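Local coordinates for pirin-like protein YhaK (Escherichia coli, PDB 2VEC) that belongs to a redox-sensitive subclass of bicupins, is monomeric and cytoplasmic, and lacks quercetin 2,3-dioxygenase activity, at residues 183-188 with 249-254; 197-202 with 237-242; 111-116 with 156-161; 87-92 with 137-142. One frame throughout, in Å; residues are numbered along the deposited sequence.

Contact 1 (183-188 with 249-254); sequences WLHHIV and ALLIDL
W183 and D253 form a hydrogen-bonded antiparallel pair whose side chains run alongside one another, CB to CB 3.9 Å, with the indole and carboxylate planes turned 33° apart. The CG of D253 lies opposite its backbone N (chi1 170°), which brings OD2 within 3.9 Å of W183 CE3. Both carboxylate oxygens have partners: OD2 accepts a hydrogen bond from a water at 2.6 Å and another from H200 N, while OD1 accepts from G201 N. The same water lies in the plane of the H185 imidazole, 2.8 Å from NE2, and so joins two residues on one face of the sheet. H185 also lies alongside L251, the two pointing the same way, its CD2 3.9 Å from L251 CD2, and the carbonyl oxygen of L251 sits at the edge of the ring. Farther along this face, CD1 of I187 reaches across to L251, against its backbone N and CB.

On the other face, L184 and I252 point the same way and meet through L184 CD1 and I252 CG1 (3.6 Å). H186 instead slants across L250, presenting the edge of its ring to L250 CD2, with its NE2 hydrogen-bonded to R248. Six backbone hydrogen bonds, two each for W183-D253, H185-L251 and I187-A249, hold the strands together.

Strand 183-189 lies between 163-168 and 247-254 in the C-terminal cupin. W183 stacks on H200 and H185 meets F197 edge-to-face, whereas L184, L250 and I252 pack on L140, and L250 also on M138, of strand 135-143 in the N-terminal half of the bicupin.

Contact 2 (197-202 with 237-242); sequences FQLHGP and ANITLV
F197 lays the CE2 corner of its ring against L241, 3.7 Å from CD1, the two side chains crossing at about a right angle. With its CG set beside its own backbone N (chi1 -53°), the ring runs along the partner strand toward L241, and the carbonyl oxygen of I239 comes to its edge in the ring plane, 3.6 Å from CD2. That oxygen is also the acceptor for F197 N, while I239 N returns a bond to F197 O.

L199 extends the apolar side: its CD2 sits against CG1 and CD1 of I239, 3.9 Å from each. On the reverse face, Q198 and N238 stand side by side with their amides nearly coplanar. They meet through a carbon, Q198 CG lying 3.2 Å from N238 OD1, whereas Q198 NE2 is 3.7 Å from that oxygen, too far for a hydrogen bond. Regular pairing stops just beyond, where L199 N makes an almost straight bond to A237 O (2.8 Å, 176°) although the donor stands well above the carbonyl plane.

Strand 194-198 is an outermost strand of the four-stranded sheet of the C-terminal cupin, and 238-243 separates it from 213-217. F197 and L199 rest on L251 across the barrel, while I239 rests on A204 and L241 on L206 of strand 203-208; after L199 the chain turns at H200 and G201, whose backbone nitrogens bond D253 of strand 247-254.

Contact 3 (111-116 with 156-161); sequences GEALLL and LALNMG
Backbone hydrogen bonds carry the join between G111-A113 and L156-L158. A113 and L156 exchange a pair, A113 N to L156 O (2.9 Å) and L156 N to A113 O (2.8 Å), and G111 O accepts from L158 N at 2.8 Å. E112 CA makes a weaker CA-H...O contact (3.3 Å) with L156 O, the oxygen that also accepts from A113 N.

Van der Waals packing gathers round G111, whose positive phi of 96° turns the chain into the strand. L158 CB points toward G111 and lies 3.3 Å from its O; chi1 -59° keeps CG close to the same oxygen. M160 bends at chi2 and brings its methyl CE to 4.0 Å from G111 CA. On the same side of the sheet as L156, A113 CB meets L158 CD2 loosely, at 4.4 Å.

Polar groups are occupied at the borders. The carboxylate of E112 accepts from S109 N through OE1 and forms a salt bridge with K155 through OE2. N159 closes an Asx turn, its OD1 accepting from G161 N at 2.9 Å, as the chain leaves the strand.

Strand 153-157 is an outermost strand of the N-terminal cupin sheet, and 112-116 lies between it and 85-93. L158 packs on V90 of that sheet and on I166 of strand 163-168, which L156 also touches, so the chain here passes from the first cupin sheet toward the second.

Contact 4 (87-92 with 137-142); sequences ILNVIL and RMQLWL
Q139 reaches across to N89 with an extended chain, its CG opposite the backbone N (chi1 176°). CB lies 3.3 Å from N89 OD1 and CG 3.1 Å from the same oxygen; CG also touches I87 CG2 and lies at the edge of the W141 ring. At the tip, NE2 donates to N89 OD1 (2.9 Å, 156°), with the acceptor in the amide plane of Q139. The other side of the amide is held as well: OE1 accepts from W141 NE1 at 2.7 Å, from above its carbonyl plane, and from N67 ND2, so the flip of the amide is fixed.

Strands 85-93 and 135-143, joined here by four backbone hydrogen bonds, are central in the six-stranded sheet of the N-terminal cupin barrel; on this face N89 and I91 touch Y98 of the facing sheet. R137 lies against the same amide, with Q139 NE2 3.6 Å above one face of the guanidinium. Its NE forms a salt bridge with E126 and its NH1 bonds N67 OD1. At the far end of the row I87 CD1 sits over the five-membered ring of W141, 3.5 Å from the centroid, a CH-pi contact, while Y82 meets the indole edge-to-face.

In the fold
Contacts 1 and 4 are the buried pair, each joining long strands of a six-stranded sheet, one in each cupin half; they touch through leucines, isoleucine and methionine, and this apolar packing joins the two halves. Contacts 2 and 3 are partly buried, shorter joins where an outermost strand runs out into a loop. Contact 2 belongs to the same domain as contact 1 and is clamped to it by the D253 carboxylate; contact 3 shares a sheet with contact 4, strands 112-116 and 85-93 being neighbours. Contact 4 concentrates amide and guanidinium groups on one face, contact 1 uses a water between histidine and aspartate, and contact 3 relies chiefly on backbone bonds.

Contact 1 (183-188 with 249-254)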
loop_
_atom_site.group_PDB
_atom_site.type_symbol
_atom_site.label_atom_id
_atom_site.label_comp_id
_atom_site.label_asym_id
_atom_site.label_seq_id
_atom_site.Cartn_x
_atom_site.Cartn_y
_atom_site.Cartn_z
ATOM N N TRP A 183 -5.789 7.963 4.384
ATOM C CA TRP A 183 -6.813 6.892 4.339
ATOM C C TRP A 183 -6.423 5.998 3.191
ATOM O O TRP A 183 -6.204 6.481 2.078
ATOM C CB TRP A 183 -8.241 7.423 4.127
ATOM C CG TRP A 183 -8.865 8.085 5.353
ATOM C CD1 TRP A 183 -9.838 7.557 6.166
ATOM C CD2 TRP A 183 -8.601 9.396 5.853
ATOM N NE1 TRP A 183 -10.186 8.456 7.147
ATOM C CE2 TRP A 183 -9.453 9.605 6.964
ATOM C CE3 TRP A 183 -7.761 10.436 5.449
ATOM C CZ2 TRP A 183 -9.448 10.784 7.711
ATOM C CZ3 TRP A 183 -7.757 11.633 6.201
ATOM C CH2 TRP A 183 -8.601 11.794 7.317
ATOM N N LEU A 184 -6.344 4.700 3.455
ATOM C CA LEU A 184 -5.846 3.758 2.428
ATOM C C LEU A 184 -6.935 2.759 2.149
ATOM O O LEU A 184 -7.486 2.167 3.093
ATOM C CB LEU A 184 -4.638 2.988 2.965
ATOM C CG LEU A 184 -4.003 1.922 2.061
ATOM C CD1 LEU A 184 -3.539 2.548 0.692
ATOM C CD2 LEU A 184 -2.783 1.202 2.731
ATOM N N HIS A 185 -7.224 2.578 0.867
ATOM C CA HIS A 185 -8.304 1.703 0.432
ATOM C C HIS A 185 -7.715 0.632 -0.471
ATOM O O HIS A 185 -6.854 0.932 -1.327
ATOM C CB HIS A 185 -9.357 2.482 -0.368
ATOM C CG HIS A 185 -9.914 3.676 0.359
ATOM N ND1 HIS A 185 -11.078 3.617 1.096
ATOM C CD2 HIS A 185 -9.490 4.957 0.430
ATOM C CE1 HIS A 185 -11.344 4.807 1.602
ATOM N NE2 HIS A 185 -10.394 5.642 1.213
ATOM N N HIS A 186 -8.219 -0.582 -0.293
ATOM C CA HIS A 186 -7.877 -1.752 -1.125
ATOM C C HIS A 186 -9.093 -2.073 -1.962
ATOM O O HIS A 186 -10.193 -2.186 -1.425
ATOM C CB HIS A 186 -7.500 -2.937 -0.239
ATOM C CG HIS A 186 -7.098 -4.177 -1.019
ATOM N ND1 HIS A 186 -7.690 -5.402 -0.816
ATOM C CD2 HIS A 186 -6.147 -4.376 -1.971
ATOM C CE1 HIS A 186 -7.166 -6.298 -1.640
ATOM N NE2 HIS A 186 -6.202 -5.712 -2.335
ATOM N N ILE A 187 -8.893 -2.203 -3.277
ATOM C CA ILE A 187 -9.978 -2.341 -4.261
ATOM C C ILE A 187 -9.875 -3.655 -5.015
ATOM O O ILE A 187 -8.819 -3.993 -5.495
ATOM C CB ILE A 187 -9.902 -1.152 -5.306
ATOM C CG1 ILE A 187 -10.241 0.156 -4.612
ATOM C CG2 ILE A 187 -10.898 -1.338 -6.503
ATOM C CD1 ILE A 187 -9.030 1.056 -4.347
ATOM N N VAL A 188 -10.967 -4.407 -5.104
ATOM C CA VAL A 188 -10.961 -5.667 -5.860
ATOM C C VAL A 188 -12.217 -5.634 -6.700
ATOM O O VAL A 188 -13.325 -5.691 -6.149
ATOM C CB VAL A 188 -10.950 -6.945 -4.914
ATOM C CG1 VAL A 188 -10.844 -8.245 -5.750
ATOM C CG2 VAL A 188 -9.756 -6.849 -3.900
ATOM N N ALA A 249 -6.271 -3.002 -6.665
ATOM C CA ALA A 249 -5.642 -1.701 -6.665
ATOM C C ALA A 249 -5.637 -1.093 -5.270
ATOM O O ALA A 249 -6.361 -1.560 -4.369
ATOM C CB ALA A 249 -6.405 -0.759 -7.631
ATOM N N LEU A 250 -4.906 -0.001 -5.124
ATOM C CA LEU A 250 -4.961 0.785 -3.900
ATOM C C LEU A 250 -5.342 2.200 -4.285
ATOM O O LEU A 250 -4.967 2.674 -5.377
ATOM C CB LEU A 250 -3.563 0.880 -3.266
ATOM C CG LEU A 250 -2.922 -0.410 -2.757
ATOM C CD1 LEU A 250 -1.512 -0.138 -2.180
ATOM C CD2 LEU A 250 -3.796 -1.148 -1.723
ATOM N N LEU A 251 -6.073 2.874 -3.398
ATOM C CA LEU A 251 -6.253 4.307 -3.536
ATOM C C LEU A 251 -5.814 4.860 -2.196
ATOM O O LEU A 251 -6.316 4.424 -1.124
ATOM C CB LEU A 251 -7.708 4.706 -3.808
ATOM C CG LEU A 251 -7.920 6.227 -4.065
ATOM C CD1 LEU A 251 -9.116 6.483 -4.987
ATOM C CD2 LEU A 251 -8.166 6.941 -2.708
ATOM N N ILE A 252 -4.853 5.781 -2.255
ATOM C CA ILE A 252 -4.326 6.395 -1.022
ATOM C C ILE A 252 -4.743 7.843 -0.979
ATOM O O ILE A 252 -4.469 8.594 -1.918
ATOM C CB ILE A 252 -2.793 6.327 -0.944
ATOM C CG1 ILE A 252 -2.284 5.016 -1.563
ATOM C CG2 ILE A 252 -2.341 6.583 0.522
ATOM C CD1 ILE A 252 -0.712 4.760 -1.487
ATOM N N ASP A 253 -5.396 8.244 0.114
ATOM C CA ASP A 253 -5.924 9.596 0.264
ATOM C C ASP A 253 -4.912 10.313 1.157
ATOM O O ASP A 253 -4.700 9.918 2.315
ATOM C CB ASP A 253 -7.306 9.409 0.938
ATOM C CG ASP A 253 -7.950 10.676 1.425
ATOM O OD1 ASP A 253 -7.314 11.754 1.537
ATOM O OD2 ASP A 253 -9.178 10.578 1.772
ATOM N N LEU A 254 -4.228 11.319 0.594
ATOM C CA LEU A 254 -3.049 11.912 1.183
ATOM C C LEU A 254 -3.300 13.362 1.586
ATOM O O LEU A 254 -4.052 14.086 0.906
ATOM C CB LEU A 254 -1.876 11.861 0.143
ATOM C CG LEU A 254 -1.412 10.404 -0.122
ATOM C CD1 LEU A 254 -0.845 10.334 -1.567
ATOM C CD2 LEU A 254 -0.395 9.930 0.912
HETATM O O HOH W 1 -10.629 8.432 1.360
#

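Contact 2 (197-202 with 237-242)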
loop_
_atom_site.group_PDB
_atom_site.type_symbol
_atom_site.label_atom_id
_atom_site.label_comp_id
_atom_site.label_asym_id
_atom_site.label_seq_id
_atom_site.Cartn_x
_atom_site.Cartn_y
_atom_site.Cartn_z
ATOM N N PHE A 197 -15.108 6.938 -4.275
ATOM C CA PHE A 197 -14.342 7.346 -3.081
ATOM C C PHE A 197 -14.490 8.856 -2.852
ATOM O O PHE A 197 -14.397 9.661 -3.792
ATOM C CB PHE A 197 -12.863 6.936 -3.190
ATOM C CG PHE A 197 -12.668 5.474 -3.493
ATOM C CD1 PHE A 197 -12.465 4.558 -2.457
ATOM C CD2 PHE A 197 -12.727 5.011 -4.801
ATOM C CE1 PHE A 197 -12.294 3.180 -2.725
ATOM C CE2 PHE A 197 -12.578 3.643 -5.092
ATOM C CZ PHE A 197 -12.354 2.730 -4.051
ATOM N N GLN A 198 -14.726 9.229 -1.602
ATOM C CA GLN A 198 -14.775 10.621 -1.183
ATOM C C GLN A 198 -13.425 10.883 -0.515
ATOM O O GLN A 198 -13.022 10.162 0.394
ATOM C CB GLN A 198 -15.928 10.850 -0.189
ATOM C CG GLN A 198 -17.345 10.816 -0.829
ATOM C CD GLN A 198 -18.461 11.483 0.006
ATOM O OE1 GLN A 198 -18.836 11.012 1.088
ATOM N NE2 GLN A 198 -19.038 12.557 -0.540
ATOM N N LEU A 199 -12.715 11.900 -0.967
ATOM C CA LEU A 199 -11.371 12.144 -0.485
ATOM C C LEU A 199 -11.379 13.184 0.629
ATOM O O LEU A 199 -12.129 14.185 0.569
ATOM C CB LEU A 199 -10.469 12.581 -1.654
ATOM C CG LEU A 199 -9.875 11.547 -2.640
ATOM C CD1 LEU A 199 -8.789 10.741 -1.999
ATOM C CD2 LEU A 199 -10.898 10.606 -3.253
ATOM N N HIS A 200 -10.606 12.901 1.673
ATOM C CA HIS A 200 -10.347 13.800 2.774
ATOM C C HIS A 200 -9.287 14.849 2.419
ATOM O O HIS A 200 -9.504 16.025 2.613
ATOM C CB HIS A 200 -9.923 13.026 4.017
ATOM C CG HIS A 200 -10.995 12.139 4.578
ATOM N ND1 HIS A 200 -11.090 10.798 4.259
ATOM C CD2 HIS A 200 -12.030 12.402 5.409
ATOM C CE1 HIS A 200 -12.129 10.268 4.900
ATOM N NE2 HIS A 200 -12.700 11.215 5.619
ATOM N N GLY A 201 -8.147 14.405 1.888
ATOM C CA GLY A 201 -7.030 15.307 1.558
ATOM C C GLY A 201 -7.055 15.765 0.109
ATOM O O GLY A 201 -7.927 15.357 -0.672
ATOM N N PRO A 202 -6.116 16.656 -0.254
ATOM C CA PRO A 202 -6.049 17.306 -1.552
ATOM C C PRO A 202 -5.243 16.480 -2.574
ATOM O O PRO A 202 -5.008 16.928 -3.681
ATOM C CB PRO A 202 -5.325 18.616 -1.222
ATOM C CG PRO A 202 -4.288 18.195 -0.197
ATOM C CD PRO A 202 -5.086 17.176 0.671
ATOM N N ALA A 237 -12.218 15.993 -4.908
ATOM C CA ALA A 237 -12.861 15.524 -3.696
ATOM C C ALA A 237 -13.569 14.169 -3.873
ATOM O O ALA A 237 -13.900 13.512 -2.885
ATOM C CB ALA A 237 -13.808 16.555 -3.199
ATOM N N ASN A 238 -13.824 13.769 -5.120
ATOM C CA ASN A 238 -14.500 12.493 -5.388
ATOM C C ASN A 238 -13.859 11.850 -6.575
ATOM O O ASN A 238 -13.620 12.515 -7.590
ATOM C CB ASN A 238 -15.989 12.678 -5.741
ATOM C CG ASN A 238 -16.842 13.022 -4.554
ATOM O OD1 ASN A 238 -17.246 12.142 -3.776
ATOM N ND2 ASN A 238 -17.186 14.304 -4.431
ATOM N N ILE A 239 -13.608 10.549 -6.466
ATOM C CA ILE A 239 -12.961 9.805 -7.542
ATOM C C ILE A 239 -13.676 8.462 -7.722
ATOM O O ILE A 239 -13.975 7.766 -6.739
ATOM C CB ILE A 239 -11.458 9.516 -7.255
ATOM C CG1 ILE A 239 -10.624 10.817 -7.124
ATOM C CG2 ILE A 239 -10.878 8.721 -8.407
ATOM C CD1 ILE A 239 -9.154 10.553 -6.708
ATOM N N THR A 240 -13.978 8.130 -8.971
ATOM C CA THR A 240 -14.595 6.856 -9.302
ATOM C C THR A 240 -13.577 6.066 -10.076
ATOM O O THR A 240 -12.975 6.605 -11.013
ATOM C CB THR A 240 -15.838 7.028 -10.186
ATOM O OG1 THR A 240 -16.837 7.715 -9.445
ATOM C CG2 THR A 240 -16.393 5.671 -10.601
ATOM N N LEU A 241 -13.399 4.804 -9.679
ATOM C CA LEU A 241 -12.471 3.901 -10.333
ATOM C C LEU A 241 -13.243 2.856 -11.081
ATOM O O LEU A 241 -14.193 2.266 -10.537
ATOM C CB LEU A 241 -11.611 3.169 -9.299
ATOM C CG LEU A 241 -10.717 4.046 -8.396
ATOM C CD1 LEU A 241 -9.856 3.127 -7.562
ATOM C CD2 LEU A 241 -9.884 5.033 -9.232
ATOM N N VAL A 242 -12.803 2.562 -12.302
ATOM C CA VAL A 242 -13.544 1.602 -13.146
ATOM C C VAL A 242 -12.559 0.561 -13.680
ATOM O O VAL A 242 -11.531 0.929 -14.291
ATOM C CB VAL A 242 -14.234 2.296 -14.356
ATOM C CG1 VAL A 242 -15.030 1.273 -15.196
ATOM C CG2 VAL A 242 -15.146 3.445 -13.896
#

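Contact 3 (111-116 with 156-161)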
loop_
_atom_site.group_PDB
_atom_site.type_symbol
_atom_site.label_atom_id
_atom_site.label_comp_id
_atom_site.label_asym_id
_atom_site.label_seq_id
_atom_site.Cartn_x
_atom_site.Cartn_y
_atom_site.Cartn_z
ATOM N N GLY A 111 -2.914 -12.182 1.922
ATOM C CA GLY A 111 -4.233 -11.750 2.326
ATOM C C GLY A 111 -4.261 -10.851 3.558
ATOM O O GLY A 111 -5.340 -10.404 3.965
ATOM N N GLU A 112 -3.086 -10.614 4.157
ATOM C CA GLU A 112 -2.957 -9.757 5.315
ATOM C C GLU A 112 -2.177 -8.509 4.973
ATOM O O GLU A 112 -1.289 -8.554 4.112
ATOM C CB GLU A 112 -2.221 -10.464 6.444
ATOM C CG GLU A 112 -3.014 -11.637 7.075
ATOM C CD GLU A 112 -2.223 -12.285 8.210
ATOM O OE1 GLU A 112 -1.301 -13.099 7.920
ATOM O OE2 GLU A 112 -2.491 -11.957 9.375
ATOM N N ALA A 113 -2.514 -7.428 5.673
ATOM C CA ALA A 113 -1.749 -6.190 5.652
ATOM C C ALA A 113 -1.153 -5.962 7.052
ATOM O O ALA A 113 -1.798 -6.237 8.089
ATOM C CB ALA A 113 -2.666 -5.001 5.228
ATOM N N LEU A 114 0.074 -5.469 7.080
ATOM C CA LEU A 114 0.826 -5.309 8.320
ATOM C C LEU A 114 1.314 -3.864 8.376
ATOM O O LEU A 114 1.907 -3.399 7.395
ATOM C CB LEU A 114 2.027 -6.266 8.271
ATOM C CG LEU A 114 3.238 -6.083 9.206
ATOM C CD1 LEU A 114 2.847 -6.326 10.680
ATOM C CD2 LEU A 114 4.304 -7.065 8.831
ATOM N N LEU A 115 1.130 -3.194 9.509
ATOM C CA LEU A 115 1.729 -1.884 9.714
ATOM C C LEU A 115 2.807 -1.941 10.813
ATOM O O LEU A 115 2.555 -2.379 11.934
ATOM C CB LEU A 115 0.658 -0.833 10.068
ATOM C CG LEU A 115 1.205 0.577 10.325
ATOM C CD1 LEU A 115 1.653 1.265 9.017
ATOM C CD2 LEU A 115 0.192 1.473 11.043
ATOM N N LEU A 116 4.020 -1.515 10.483
ATOM C CA LEU A 116 5.079 -1.362 11.495
ATOM C C LEU A 116 5.292 0.114 11.719
ATOM O O LEU A 116 5.667 0.821 10.782
ATOM C CB LEU A 116 6.374 -2.027 10.987
ATOM C CG LEU A 116 6.234 -3.504 10.612
ATOM C CD1 LEU A 116 7.516 -3.998 9.935
ATOM C CD2 LEU A 116 5.960 -4.304 11.894
ATOM N N LEU A 156 -4.167 -6.611 9.626
ATOM C CA LEU A 156 -5.550 -6.592 9.161
ATOM C C LEU A 156 -5.747 -7.671 8.101
ATOM O O LEU A 156 -4.925 -7.847 7.188
ATOM C CB LEU A 156 -5.916 -5.199 8.568
ATOM C CG LEU A 156 -7.275 -5.015 7.837
ATOM C CD1 LEU A 156 -7.823 -3.630 8.079
ATOM C CD2 LEU A 156 -7.128 -5.245 6.306
ATOM N N ALA A 157 -6.827 -8.427 8.217
ATOM C CA ALA A 157 -7.148 -9.408 7.214
ATOM C C ALA A 157 -7.956 -8.761 6.074
ATOM O O ALA A 157 -9.064 -8.276 6.299
ATOM C CB ALA A 157 -7.943 -10.600 7.839
ATOM N N LEU A 158 -7.426 -8.797 4.862
ATOM C CA LEU A 158 -8.121 -8.177 3.712
ATOM C C LEU A 158 -9.388 -8.935 3.392
ATOM O O LEU A 158 -9.366 -10.171 3.228
ATOM C CB LEU A 158 -7.222 -8.131 2.468
ATOM C CG LEU A 158 -5.933 -7.359 2.655
ATOM C CD1 LEU A 158 -5.065 -7.561 1.390
ATOM C CD2 LEU A 158 -6.235 -5.878 2.829
ATOM N N ASN A 159 -10.506 -8.222 3.365
ATOM C CA ASN A 159 -11.773 -8.894 3.086
ATOM C C ASN A 159 -12.007 -9.161 1.601
ATOM O O ASN A 159 -12.847 -10.003 1.284
ATOM C CB ASN A 159 -12.997 -8.257 3.773
ATOM C CG ASN A 159 -13.382 -6.879 3.215
ATOM O OD1 ASN A 159 -13.263 -6.606 2.028
ATOM N ND2 ASN A 159 -13.913 -6.026 4.092
ATOM N N MET A 160 -11.264 -8.459 0.727
ATOM C CA MET A 160 -11.305 -8.739 -0.744
ATOM C C MET A 160 -12.644 -8.343 -1.402
ATOM O O MET A 160 -12.982 -8.812 -2.498
ATOM C CB MET A 160 -10.979 -10.220 -1.029
ATOM C CG MET A 160 -9.631 -10.691 -0.464
ATOM S SD MET A 160 -8.246 -9.722 -1.134
ATOM C CE MET A 160 -6.839 -10.552 -0.437
ATOM N N GLY A 161 -13.396 -7.458 -0.744
ATOM C CA GLY A 161 -14.664 -6.989 -1.326
ATOM C C GLY A 161 -14.352 -5.878 -2.348
ATOM O O GLY A 161 -13.190 -5.574 -2.622
#

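Contact 4 (87-92 with 137-142)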
loop_
_atom_site.group_PDB
_atom_site.type_symbol
_atom_site.label_atom_id
_atom_site.label_comp_id
_atom_site.label_asym_id
_atom_site.label_seq_id
_atom_site.Cartn_x
_atom_site.Cartn_y
_atom_site.Cartn_z
ATOM N N ILE A 87 5.975 1.649 7.935
ATOM C CA ILE A 87 6.032 0.687 6.824
ATOM C C ILE A 87 4.735 -0.082 6.807
ATOM O O ILE A 87 4.350 -0.663 7.817
ATOM C CB ILE A 87 7.208 -0.318 7.050
ATOM C CG1 ILE A 87 8.565 0.397 7.234
ATOM C CG2 ILE A 87 7.276 -1.385 5.955
ATOM C CD1 ILE A 87 8.938 1.341 6.136
ATOM N N LEU A 88 4.062 -0.120 5.668
ATOM C CA LEU A 88 2.866 -0.942 5.562
ATOM C C LEU A 88 3.071 -1.967 4.480
ATOM O O LEU A 88 3.323 -1.597 3.323
ATOM C CB LEU A 88 1.667 -0.047 5.244
ATOM C CG LEU A 88 0.245 -0.593 5.472
ATOM C CD1 LEU A 88 -0.735 0.560 5.711
ATOM C CD2 LEU A 88 -0.193 -1.453 4.266
ATOM N N ASN A 89 2.969 -3.251 4.847
ATOM C CA ASN A 89 3.169 -4.356 3.939
ATOM C C ASN A 89 1.839 -5.031 3.630
ATOM O O ASN A 89 1.015 -5.274 4.537
ATOM C CB ASN A 89 4.140 -5.416 4.549
ATOM C CG ASN A 89 5.568 -4.862 4.743
ATOM O OD1 ASN A 89 6.012 -3.998 3.991
ATOM N ND2 ASN A 89 6.233 -5.277 5.796
ATOM N N VAL A 90 1.634 -5.346 2.366
ATOM C CA VAL A 90 0.478 -6.075 1.953
ATOM C C VAL A 90 1.068 -7.335 1.349
ATOM O O VAL A 90 1.775 -7.282 0.336
ATOM C CB VAL A 90 -0.322 -5.284 0.902
ATOM C CG1 VAL A 90 -1.524 -6.112 0.357
ATOM C CG2 VAL A 90 -0.761 -3.923 1.491
ATOM N N ILE A 91 0.861 -8.442 2.036
ATOM C CA ILE A 91 1.336 -9.736 1.533
ATOM C C ILE A 91 0.432 -10.223 0.415
ATOM O O ILE A 91 -0.749 -10.473 0.622
ATOM C CB ILE A 91 1.399 -10.812 2.606
ATOM C CG1 ILE A 91 2.061 -10.279 3.893
ATOM C CG2 ILE A 91 2.191 -12.030 2.062
ATOM C CD1 ILE A 91 3.473 -9.732 3.694
ATOM N N LEU A 92 1.025 -10.390 -0.758
ATOM C CA LEU A 92 0.335 -10.860 -1.954
ATOM C C LEU A 92 0.452 -12.359 -2.170
ATOM O O LEU A 92 -0.466 -12.961 -2.724
ATOM C CB LEU A 92 0.885 -10.125 -3.192
ATOM C CG LEU A 92 0.689 -8.605 -3.057
ATOM C CD1 LEU A 92 1.425 -7.895 -4.215
ATOM C CD2 LEU A 92 -0.808 -8.229 -3.058
ATOM N N ARG A 137 5.312 -9.276 -1.886
ATOM C CA ARG A 137 4.614 -8.346 -1.031
ATOM C C ARG A 137 4.802 -6.927 -1.515
ATOM O O ARG A 137 5.845 -6.603 -2.079
ATOM C CB ARG A 137 5.033 -8.492 0.422
ATOM C CG ARG A 137 6.479 -8.223 0.723
ATOM C CD ARG A 137 6.626 -6.851 1.315
ATOM N NE ARG A 137 8.060 -6.589 1.496
ATOM C CZ ARG A 137 8.793 -5.861 0.668
ATOM N NH1 ARG A 137 8.232 -5.299 -0.395
ATOM N NH2 ARG A 137 10.080 -5.679 0.927
ATOM N N MET A 138 3.783 -6.110 -1.305
ATOM C CA MET A 138 3.837 -4.703 -1.696
ATOM C C MET A 138 4.074 -3.949 -0.396
ATOM O O MET A 138 3.652 -4.401 0.675
ATOM C CB MET A 138 2.537 -4.307 -2.352
ATOM C CG MET A 138 2.401 -2.804 -2.607
ATOM S SD MET A 138 1.105 -2.454 -3.811
ATOM C CE MET A 138 1.820 -3.089 -5.345
ATOM N N GLN A 139 4.823 -2.863 -0.477
ATOM C CA GLN A 139 5.259 -2.149 0.737
ATOM C C GLN A 139 5.132 -0.695 0.446
ATOM O O GLN A 139 5.532 -0.253 -0.648
ATOM C CB GLN A 139 6.710 -2.538 1.068
ATOM C CG GLN A 139 7.286 -1.765 2.252
ATOM C CD GLN A 139 8.666 -2.214 2.614
ATOM O OE1 GLN A 139 9.642 -1.614 2.184
ATOM N NE2 GLN A 139 8.767 -3.282 3.395
ATOM N N LEU A 140 4.537 0.050 1.388
ATOM C CA LEU A 140 4.421 1.496 1.320
ATOM C C LEU A 140 5.251 2.080 2.469
ATOM O O LEU A 140 5.268 1.482 3.556
ATOM C CB LEU A 140 2.940 1.888 1.562
ATOM C CG LEU A 140 1.876 1.784 0.459
ATOM C CD1 LEU A 140 1.799 0.421 -0.213
ATOM C CD2 LEU A 140 0.506 2.148 1.064
ATOM N N TRP A 141 5.949 3.202 2.256
ATOM C CA TRP A 141 6.539 3.966 3.370
ATOM C C TRP A 141 5.819 5.317 3.443
ATOM O O TRP A 141 5.711 5.997 2.404
ATOM C CB TRP A 141 8.030 4.287 3.146
ATOM C CG TRP A 141 8.998 3.135 2.991
ATOM C CD1 TRP A 141 8.715 1.787 2.806
ATOM C CD2 TRP A 141 10.404 3.256 2.929
ATOM N NE1 TRP A 141 9.886 1.081 2.657
ATOM C CE2 TRP A 141 10.939 1.961 2.742
ATOM C CE3 TRP A 141 11.290 4.349 3.034
ATOM C CZ2 TRP A 141 12.314 1.736 2.632
ATOM C CZ3 TRP A 141 12.671 4.103 2.935
ATOM C CH2 TRP A 141 13.159 2.826 2.749
ATOM N N LEU A 142 5.354 5.708 4.646
ATOM C CA LEU A 142 4.737 7.046 4.869
ATOM C C LEU A 142 5.621 7.780 5.854
ATOM O O LEU A 142 6.081 7.155 6.833
ATOM C CB LEU A 142 3.353 6.897 5.525
ATOM C CG LEU A 142 2.348 6.120 4.645
ATOM C CD1 LEU A 142 1.019 5.842 5.441
ATOM C CD2 LEU A 142 2.041 6.967 3.437
#